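Local coordinates for post-proline cleaving enzyme (Rickettsia typhi, PDB 4HVT), which probably cleaves short peptides on the carboxyl side of proline residues, as a serine peptidase of the prolyl oligopeptidase family, at residues Ile592-Met595 and Ile596-Lys599; Gly568-Leu571 and Val572-Ala575; Gln650-His653 and Pro654-Arg658. One frame throughout, in Å; residues are numbered along the deposited sequence. Where two conformers were deposited one is given.

Interaction 1 of 3, residues Ile592-Met595 and Ile596-Lys599; sequences ILDM and IRYK
Asp594 receives the backbone of Ile596 and Arg597 where the chain folds back through an inverse gamma turn centred on Asp594, in the loop that follows strand 585-589 of the alpha/beta-hydrolase domain. The main bond runs from Arg597 N to Asp594 OD1, 3.2 Å at 150°, and reaches the oxygen from above the carboxylate plane, 63° out of it. Ile596 N adds a weak bond to the same oxygen, and Arg597 N a second weak one to Asp594 O. An aspartate suits this place because its short side chain, with CG anti to the backbone N (chi1 -174°), reaches the amides that follow it, while OD2 is left to accept from Trp655 NE1.

The tight side is apolar. Ile592 CD1 comes to 3.9 Å from Tyr598 CB. Met595, bent at chi2 and chi3, brings CE to 3.9 Å from Tyr598 CD2. Met595 SD stands oblique to the ring, 5.4 Å from the centroid, a Met-aromatic contact. Tyr611 meets the Tyr598 ring edge-to-face, and Tyr598 OH is hydrogen-bonded to Gly612 O.

Looser is the partly exposed side, where the end of Arg597 leads away. The guanidinium forms salt bridges with Glu28 and Glu600 instead of Asp594. Met595 O, buried without a hydrogen-bond partner, lies at the edge of the tyrosine ring, 3.3 Å from Tyr598 CD2.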
ATOM      1  N   ILE A 592       7.318   6.841 -10.787  1.00 11.51           N
ATOM      2  CA  ILE A 592       7.024   8.223 -11.210  1.00 11.83           C
ATOM      3  C   ILE A 592       8.427   8.823 -11.353  1.00 12.48           C
ATOM      4  O   ILE A 592       9.290   8.622 -10.486  1.00 12.79           O
ATOM      5  CB  ILE A 592       6.104   9.001 -10.226  1.00 11.38           C
ATOM      6  CG1 ILE A 592       5.719  10.325 -10.856  1.00 11.63           C
ATOM      7  CG2 ILE A 592       6.696   9.169  -8.833  1.00 11.42           C
ATOM      8  CD1 ILE A 592       4.714  11.107  -9.996  1.00 11.17           C
ATOM      9  N   LEU A 593       8.675   9.524 -12.444  1.00 13.17           N
ATOM     10  CA  LEU A 593      10.005  10.092 -12.586  1.00 13.78           C
ATOM     11  C   LEU A 593      10.106  11.309 -13.480  1.00 13.91           C
ATOM     12  O   LEU A 593      11.004  12.102 -13.298  1.00 13.65           O
ATOM     13  CB  LEU A 593      11.020   9.037 -12.994  1.00 15.27           C
ATOM     14  CG  LEU A 593      11.316   8.455 -14.337  1.00 16.27           C
ATOM     15  CD1 LEU A 593      11.900   9.420 -15.362  1.00 17.26           C
ATOM     16  CD2 LEU A 593      12.299   7.277 -14.091  1.00 16.44           C
ATOM     17  N   ASP A 594       9.182  11.430 -14.426  1.00 13.35           N
ATOM     18  CA  ASP A 594       9.092  12.682 -15.235  1.00 13.84           C
ATOM     19  C   ASP A 594       8.386  13.778 -14.426  1.00 13.56           C
ATOM     20  O   ASP A 594       7.181  13.958 -14.521  1.00 13.18           O
ATOM     21  CB  ASP A 594       8.413  12.445 -16.564  1.00 14.10           C
ATOM     22  CG  ASP A 594       8.451  13.692 -17.476  1.00 14.75           C
ATOM     23  OD1 ASP A 594       8.767  14.803 -16.982  1.00 14.47           O
ATOM     24  OD2 ASP A 594       8.160  13.536 -18.689  1.00 15.72           O
ATOM     25  N   MET A 595       9.145  14.462 -13.590  1.00 13.66           N
ATOM     26  CA  MET A 595       8.569  15.381 -12.617  1.00 13.37           C
ATOM     27  C   MET A 595       8.166  16.740 -13.243  1.00 13.81           C
ATOM     28  O   MET A 595       7.474  17.539 -12.598  1.00 13.44           O
ATOM     29  CB  MET A 595       9.499  15.506 -11.407  1.00 13.32           C
ATOM     30  CG  MET A 595       9.847  14.139 -10.772  1.00 13.11           C
ATOM     31  SD  MET A 595       8.428  13.055 -10.562  1.00 12.93           S
ATOM     32  CE  MET A 595       7.469  13.903  -9.329  1.00 12.58           C
ATOM     33  N   ILE A 596       8.568  17.008 -14.498  1.00 14.41           N
ATOM     34  CA  ILE A 596       8.028  18.171 -15.200  0.50 14.68           C
ATOM     35  C   ILE A 596       6.590  17.920 -15.708  1.00 14.43           C
ATOM     36  O   ILE A 596       5.717  18.816 -15.622  1.00 14.30           O
ATOM     37  CB  ILE A 596       8.954  18.638 -16.341  0.50 15.35           C
ATOM     38  CG1 ILE A 596      10.372  18.884 -15.811  0.50 15.57           C
ATOM     39  CG2 ILE A 596       8.403  19.916 -16.947  0.50 15.62           C
ATOM     40  CD1 ILE A 596      11.261  19.686 -16.768  0.50 16.27           C
ATOM     41  N   ARG A 597       6.350  16.711 -16.234  1.00 14.59           N
ATOM     42  CA  ARG A 597       5.117  16.380 -16.948  1.00 14.56           C
ATOM     43  C   ARG A 597       4.191  15.443 -16.179  1.00 13.53           C
ATOM     44  O   ARG A 597       3.181  15.031 -16.720  1.00 12.77           O
ATOM     45  CB  ARG A 597       5.459  15.718 -18.304  1.00 15.62           C
ATOM     46  CG  ARG A 597       6.281  16.649 -19.199  1.00 16.97           C
ATOM     47  CD  ARG A 597       6.333  16.202 -20.662  1.00 18.52           C
ATOM     48  NE  ARG A 597       5.052  15.979 -21.271  1.00 19.11           N
ATOM     49  CZ  ARG A 597       4.802  15.182 -22.316  1.00 20.19           C
ATOM     50  NH1 ARG A 597       5.768  14.548 -22.938  1.00 21.01           N
ATOM     51  NH2 ARG A 597       3.561  15.053 -22.759  1.00 20.64           N
ATOM     52  N   TYR A 598       4.512  15.166 -14.926  1.00 13.18           N
ATOM     53  CA  TYR A 598       3.766  14.121 -14.167  1.00 12.57           C
ATOM     54  C   TYR A 598       2.268  14.367 -14.112  1.00 12.64           C
ATOM     55  O   TYR A 598       1.499  13.409 -14.085  1.00 12.31           O
ATOM     56  CB  TYR A 598       4.321  13.820 -12.752  1.00 12.15           C
ATOM     57  CG  TYR A 598       4.018  14.850 -11.713  1.00 11.79           C
ATOM     58  CD1 TYR A 598       2.867  14.766 -10.954  1.00 11.39           C
ATOM     59  CD2 TYR A 598       4.903  15.878 -11.470  1.00 11.90           C
ATOM     60  CE1 TYR A 598       2.585  15.703 -10.003  1.00 11.33           C
ATOM     61  CE2 TYR A 598       4.656  16.821 -10.509  1.00 12.05           C
ATOM     62  CZ  TYR A 598       3.481  16.719  -9.748  1.00 11.60           C
ATOM     63  OH  TYR A 598       3.166  17.622  -8.774  1.00 11.91           O
ATOM     64  N   LYS A 599       1.839  15.639 -14.143  1.00 13.18           N
ATOM     65  CA  LYS A 599       0.404  15.905 -14.048  1.00 13.60           C
ATOM     66  C   LYS A 599      -0.374  15.398 -15.271  1.00 14.27           C
ATOM     67  O   LYS A 599      -1.590  15.225 -15.182  1.00 14.07           O
ATOM     68  CB  LYS A 599       0.074  17.402 -13.870  1.00 13.88           C
ATOM     69  CG  LYS A 599       0.638  18.035 -12.601  1.00 14.11           C
ATOM     70  CD  LYS A 599       0.250  19.494 -12.364  1.00 14.35           C
ATOM     71  CE  LYS A 599       0.528  20.475 -13.524  1.00 15.56           C
ATOM     72  NZ  LYS A 599       0.047  21.863 -13.209  1.00 15.90           N
TER

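Interaction 2 of 3, residues Gly568-Leu571 and Val572-Ala575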
ATOM      1  N   GLY A 568       9.297   5.572  -4.681  1.00 10.98           N
ATOM      2  CA  GLY A 568      10.639   5.026  -4.468  1.00 11.33           C
ATOM      3  C   GLY A 568      11.378   4.879  -5.787  1.00 11.82           C
ATOM      4  O   GLY A 568      12.592   4.832  -5.806  1.00 12.22           O
ATOM      5  N   GLY A 569      10.640   4.788  -6.894  1.00 11.82           N
ATOM      6  CA  GLY A 569      11.219   4.821  -8.219  1.00 12.32           C
ATOM      7  C   GLY A 569      11.826   6.159  -8.568  1.00 12.54           C
ATOM      8  O   GLY A 569      12.881   6.188  -9.169  1.00 12.98           O
ATOM      9  N   LEU A 570      11.193   7.267  -8.144  1.00 11.95           N
ATOM     10  CA  LEU A 570      11.841   8.610  -8.192  1.00 12.27           C
ATOM     11  C   LEU A 570      13.105   8.700  -7.360  1.00 12.47           C
ATOM     12  O   LEU A 570      14.160   9.128  -7.825  1.00 13.25           O
ATOM     13  CB  LEU A 570      10.839   9.720  -7.795  1.00 12.04           C
ATOM     14  CG  LEU A 570      11.343  11.128  -7.707  1.00 12.40           C
ATOM     15  CD1 LEU A 570      11.917  11.580  -9.044  1.00 12.91           C
ATOM     16  CD2 LEU A 570      10.300  12.102  -7.168  1.00 12.12           C
ATOM     17  N   LEU A 571      12.998   8.229  -6.118  1.00 12.06           N
ATOM     18  CA  LEU A 571      14.104   8.201  -5.193  1.00 12.04           C
ATOM     19  C   LEU A 571      15.347   7.598  -5.866  1.00 12.45           C
ATOM     20  O   LEU A 571      16.392   8.189  -5.863  1.00 13.21           O
ATOM     21  CB  LEU A 571      13.747   7.422  -3.959  1.00 11.57           C
ATOM     22  CG  LEU A 571      14.926   7.086  -3.018  1.00 11.88           C
ATOM     23  CD1 LEU A 571      15.544   8.351  -2.456  1.00 12.26           C
ATOM     24  CD2 LEU A 571      14.457   6.161  -1.916  1.00 11.60           C
ATOM     25  N   VAL A 572      15.203   6.413  -6.437  1.00 12.36           N
ATOM     26  CA  VAL A 572      16.377   5.690  -6.895  1.00 12.79           C
ATOM     27  C   VAL A 572      16.894   6.192  -8.252  1.00 13.11           C
ATOM     28  O   VAL A 572      18.062   6.081  -8.516  1.00 13.57           O
ATOM     29  CB  VAL A 572      16.222   4.146  -6.895  1.00 12.76           C
ATOM     30  CG1 VAL A 572      15.984   3.589  -5.515  1.00 12.34           C
ATOM     31  CG2 VAL A 572      15.234   3.651  -7.926  1.00 12.66           C
ATOM     32  N   SER A 573      16.025   6.748  -9.092  1.00 12.94           N
ATOM     33  CA  SER A 573      16.457   7.406 -10.293  1.00 13.48           C
ATOM     34  C   SER A 573      17.138   8.740 -10.018  1.00 14.13           C
ATOM     35  O   SER A 573      18.067   9.099 -10.752  1.00 14.90           O
ATOM     36  CB  SER A 573      15.338   7.534 -11.292  1.00 13.35           C
ATOM     37  OG  SER A 573      14.240   8.294 -10.804  1.00 12.65           O
ATOM     38  N   VAL A 574      16.679   9.498  -9.016  1.00 14.04           N
ATOM     39  CA  VAL A 574      17.443  10.633  -8.509  1.00 14.37           C
ATOM     40  C   VAL A 574      18.813  10.198  -7.940  1.00 15.03           C
ATOM     41  O   VAL A 574      19.843  10.817  -8.242  1.00 15.67           O
ATOM     42  CB  VAL A 574      16.697  11.432  -7.456  1.00 14.01           C
ATOM     43  CG1 VAL A 574      17.644  12.456  -6.844  1.00 14.45           C
ATOM     44  CG2 VAL A 574      15.451  12.060  -8.052  1.00 13.87           C
ATOM     45  N   ALA A 575      18.825   9.159  -7.119  1.00 14.84           N
ATOM     46  CA  ALA A 575      20.041   8.712  -6.471  1.00 15.80           C
ATOM     47  C   ALA A 575      21.102   8.399  -7.523  1.00 16.64           C
ATOM     48  O   ALA A 575      22.277   8.770  -7.407  1.00 17.04           O
ATOM     49  CB  ALA A 575      19.786   7.502  -5.582  1.00 15.50           C
TER
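Leu570 and Val574, one helical turn apart, meet through their branched ends on helix 567-578, with Leu570 CD1 3.7 Å from Val574 CG2. Leucine and valine fit this buried position: the longer chain reaches forward along the helix to a methyl held close to the backbone. Elsewhere the apolar groups face other parts of the domain, Leu571 packing on Phe539 and Phe542 of helix 536-551 and Val572 on strands 560-565 and 585-589.

The backbone bonds follow the i to i+4 pattern of an alpha-helix. Val574 N to Leu570 O is the straightest, 2.8 Å at 172°; Val572 N to Gly568 O is longer, at 3.1 Å.

A side-chain hydroxyl adds a third kind of contact. With chi1 at 61°, Ser573 OG lies between its own backbone N and carbonyl carbon and turns back over the preceding turn, 3.0 Å from Gly569 O and 3.1 Å from Leu570 O. Its single proton can serve either carbonyl, so a polar group is accommodated within a buried helix face.

Gly568 and Gly569 bring no side chain to the start of the helix. Gly568 closes a GxSxG sequence with Gly564 and Ser566, consistent with the nucleophile elbow of an alpha/beta-hydrolase.

Interaction 3 of 3, residues Gln650-His653 and Pro654-Arg658; sequences QRVH and PWHGR
The backbone at His653 has a positive phi (88°), turning the chain out of the loop after strand 640-646 and through Pro654 into helix 655-664. His653 carries the contact. Its ring swings away from the backbone N toward the carbonyl side, which brings ND1 to the amide two residues on, and ND1 accepts from Trp655 N at 2.9 Å and 160°. Trp655 N lies only 3° out of the ring plane; because ND1 accepts here, it is probably the nitrogen without a proton. Pro654 CD sits over one face of the same ring, 3.4 Å from His653 CG.

This is a side-chain cap: histidine supplies an acceptor to an amide at the entrance to the helix, while proline suits the entry because it has no N-H there to satisfy. Just beyond, Arg658 N is hydrogen-bonded to Pro654 O, and Pro654 CG packs over the Arg658 guanidinium, 3.9 Å above its plane.

On another side His656 puts its edge to the loop, with CD2 3.1 Å from Val652 O and 4.0 Å from Val652 CB; its ND1 accepts from Asp594 N. Val652 N is hydrogen-bonded to Asp649 OD1, and Asp649 with Ser566 and His682 probably makes the catalytic triad. Phe601 stacks on Trp655 and meets the His653 ring edge-to-face.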
ATOM      1  N   GLN A 650      -2.459   2.414 -14.219  1.00 13.09           N
ATOM      2  CA  GLN A 650      -3.269   3.609 -14.224  1.00 13.33           C
ATOM      3  C   GLN A 650      -2.931   4.614 -13.108  1.00 13.17           C
ATOM      4  O   GLN A 650      -3.572   5.694 -13.031  1.00 13.59           O
ATOM      5  CB  GLN A 650      -4.745   3.205 -14.097  1.00 13.10           C
ATOM      6  CG  GLN A 650      -5.135   2.248 -15.223  1.00 13.66           C
ATOM      7  CD  GLN A 650      -6.597   1.845 -15.159  1.00 14.00           C
ATOM      8  OE1 GLN A 650      -7.088   1.528 -14.094  1.00 12.98           O
ATOM      9  NE2 GLN A 650      -7.307   1.899 -16.326  1.00 14.61           N
ATOM     10  N   ARG A 651      -2.016   4.271 -12.219  1.00 12.75           N
ATOM     11  CA  ARG A 651      -1.638   5.155 -11.121  1.00 12.32           C
ATOM     12  C   ARG A 651      -0.675   6.211 -11.707  1.00 12.70           C
ATOM     13  O   ARG A 651      -1.014   7.372 -11.794  1.00 12.86           O
ATOM     14  CB  ARG A 651      -0.985   4.355  -9.991  1.00 12.41           C
ATOM     15  CG  ARG A 651      -0.862   5.065  -8.652  1.00 12.40           C
ATOM     16  CD  ARG A 651      -2.216   5.216  -7.922  1.00 12.45           C
ATOM     17  NE  ARG A 651      -2.795   3.894  -7.891  1.00 12.50           N
ATOM     18  CZ  ARG A 651      -2.394   2.916  -7.095  1.00 13.17           C
ATOM     19  NH1 ARG A 651      -1.504   3.156  -6.113  1.00 13.76           N
ATOM     20  NH2 ARG A 651      -2.828   1.666  -7.297  1.00 13.17           N
ATOM     21  N   VAL A 652       0.522   5.799 -12.130  1.00 13.07           N
ATOM     22  CA  VAL A 652       1.510   6.734 -12.613  1.00 13.29           C
ATOM     23  C   VAL A 652       1.597   6.793 -14.144  1.00 13.52           C
ATOM     24  O   VAL A 652       2.043   7.809 -14.663  1.00 13.64           O
ATOM     25  CB  VAL A 652       2.931   6.452 -12.042  1.00 14.03           C
ATOM     26  CG1 VAL A 652       2.966   6.580 -10.533  1.00 14.15           C
ATOM     27  CG2 VAL A 652       3.386   5.063 -12.407  1.00 14.55           C
ATOM     28  N   HIS A 653       1.197   5.725 -14.842  1.00 13.33           N
ATOM     29  CA  HIS A 653       1.274   5.582 -16.297  1.00 13.97           C
ATOM     30  C   HIS A 653       2.653   5.006 -16.692  1.00 13.88           C
ATOM     31  O   HIS A 653       3.656   5.380 -16.141  1.00 13.57           O
ATOM     32  CB  HIS A 653       1.002   6.900 -17.013  1.00 14.53           C
ATOM     33  CG  HIS A 653       0.728   6.766 -18.488  1.00 15.43           C
ATOM     34  ND1 HIS A 653       1.695   6.497 -19.428  1.00 15.92           N
ATOM     35  CD2 HIS A 653      -0.415   6.957 -19.189  1.00 15.85           C
ATOM     36  CE1 HIS A 653       1.157   6.457 -20.631  1.00 16.84           C
ATOM     37  NE2 HIS A 653      -0.126   6.769 -20.511  1.00 16.72           N
ATOM     38  N   PRO A 654       2.683   4.095 -17.645  1.00 14.30           N
ATOM     39  CA  PRO A 654       4.029   3.595 -18.060  1.00 14.84           C
ATOM     40  C   PRO A 654       4.994   4.564 -18.737  1.00 15.24           C
ATOM     41  O   PRO A 654       6.158   4.211 -18.916  1.00 15.44           O
ATOM     42  CB  PRO A 654       3.696   2.488 -19.061  1.00 15.36           C
ATOM     43  CG  PRO A 654       2.334   2.796 -19.598  1.00 15.40           C
ATOM     44  CD  PRO A 654       1.612   3.452 -18.427  1.00 14.69           C
ATOM     45  N   TRP A 655       4.516   5.758 -19.128  1.00 14.97           N
ATOM     46  CA  TRP A 655       5.349   6.793 -19.712  1.00 15.39           C
ATOM     47  C   TRP A 655       6.658   6.967 -18.929  1.00 14.97           C
ATOM     48  O   TRP A 655       7.719   7.032 -19.483  1.00 14.89           O
ATOM     49  CB  TRP A 655       4.623   8.128 -19.706  1.00 15.50           C
ATOM     50  CG  TRP A 655       5.519   9.334 -19.901  1.00 15.88           C
ATOM     51  CD1 TRP A 655       5.869  10.257 -18.981  1.00 15.97           C
ATOM     52  CD2 TRP A 655       6.182   9.715 -21.109  1.00 17.18           C
ATOM     53  NE1 TRP A 655       6.682  11.203 -19.509  1.00 17.03           N
ATOM     54  CE2 TRP A 655       6.886  10.919 -20.831  1.00 17.41           C
ATOM     55  CE3 TRP A 655       6.216   9.186 -22.393  1.00 17.99           C
ATOM     56  CZ2 TRP A 655       7.635  11.586 -21.784  1.00 18.31           C
ATOM     57  CZ3 TRP A 655       6.957   9.888 -23.365  1.00 18.76           C
ATOM     58  CH2 TRP A 655       7.662  11.052 -23.034  1.00 18.77           C
ATOM     59  N   HIS A 656       6.559   6.971 -17.600  1.00 13.90           N
ATOM     60  CA  HIS A 656       7.749   7.274 -16.792  1.00 13.84           C
ATOM     61  C   HIS A 656       8.876   6.283 -16.998  1.00 14.28           C
ATOM     62  O   HIS A 656      10.032   6.673 -17.160  1.00 14.72           O
ATOM     63  CB  HIS A 656       7.405   7.399 -15.293  1.00 13.13           C
ATOM     64  CG  HIS A 656       6.394   8.455 -15.003  1.00 12.71           C
ATOM     65  ND1 HIS A 656       6.733   9.779 -14.858  1.00 12.94           N
ATOM     66  CD2 HIS A 656       5.049   8.390 -14.807  1.00 12.61           C
ATOM     67  CE1 HIS A 656       5.643  10.488 -14.591  1.00 12.51           C
ATOM     68  NE2 HIS A 656       4.610   9.668 -14.593  1.00 12.21           N
ATOM     69  N   GLY A 657       8.532   5.011 -16.998  1.00 14.43           N
ATOM     70  CA  GLY A 657       9.545   3.942 -17.182  1.00 14.68           C
ATOM     71  C   GLY A 657      10.027   3.936 -18.641  1.00 15.54           C
ATOM     72  O   GLY A 657      11.234   3.820 -18.922  1.00 15.61           O
ATOM     73  N   ARG A 658       9.075   4.093 -19.559  1.00 16.18           N
ATOM     74  CA  ARG A 658       9.371   4.064 -20.973  1.00 17.18           C
ATOM     75  C   ARG A 658      10.333   5.179 -21.343  1.00 17.64           C
ATOM     76  O   ARG A 658      11.355   4.922 -21.993  1.00 17.86           O
ATOM     77  CB  ARG A 658       8.111   4.240 -21.783  1.00 17.56           C
ATOM     78  CG  ARG A 658       7.296   3.002 -21.919  1.00 17.94           C
ATOM     79  CD  ARG A 658       5.897   3.358 -22.360  1.00 18.46           C
ATOM     80  NE  ARG A 658       5.060   2.204 -22.607  1.00 18.73           N
ATOM     81  CZ  ARG A 658       3.832   2.275 -23.124  1.00 19.01           C
ATOM     82  NH1 ARG A 658       3.304   3.441 -23.511  1.00 19.68           N
ATOM     83  NH2 ARG A 658       3.144   1.154 -23.297  1.00 19.34           N
TER

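All three interactions lie in the alpha/beta-hydrolase domain and follow the parallel core of its mixed sheet: interaction 2 on the helix between strands 560-565 and 585-589, interaction 1 in the loop after strand 585-589, interaction 3 after strand 640-646. Interaction 1 sits between the others, its centre about 9 Å from that of interaction 3 and 12 Å from that of interaction 2. To the former it is tied by the polar bonds of Asp594; to the latter by packing, with Met595 CG 3.7 Å from Leu570 CD1. Interactions 2 and 3 do not touch. Segment 592-599 thus touches both the helix that follows the probable nucleophile elbow and the helix entered soon after the probable triad aspartate.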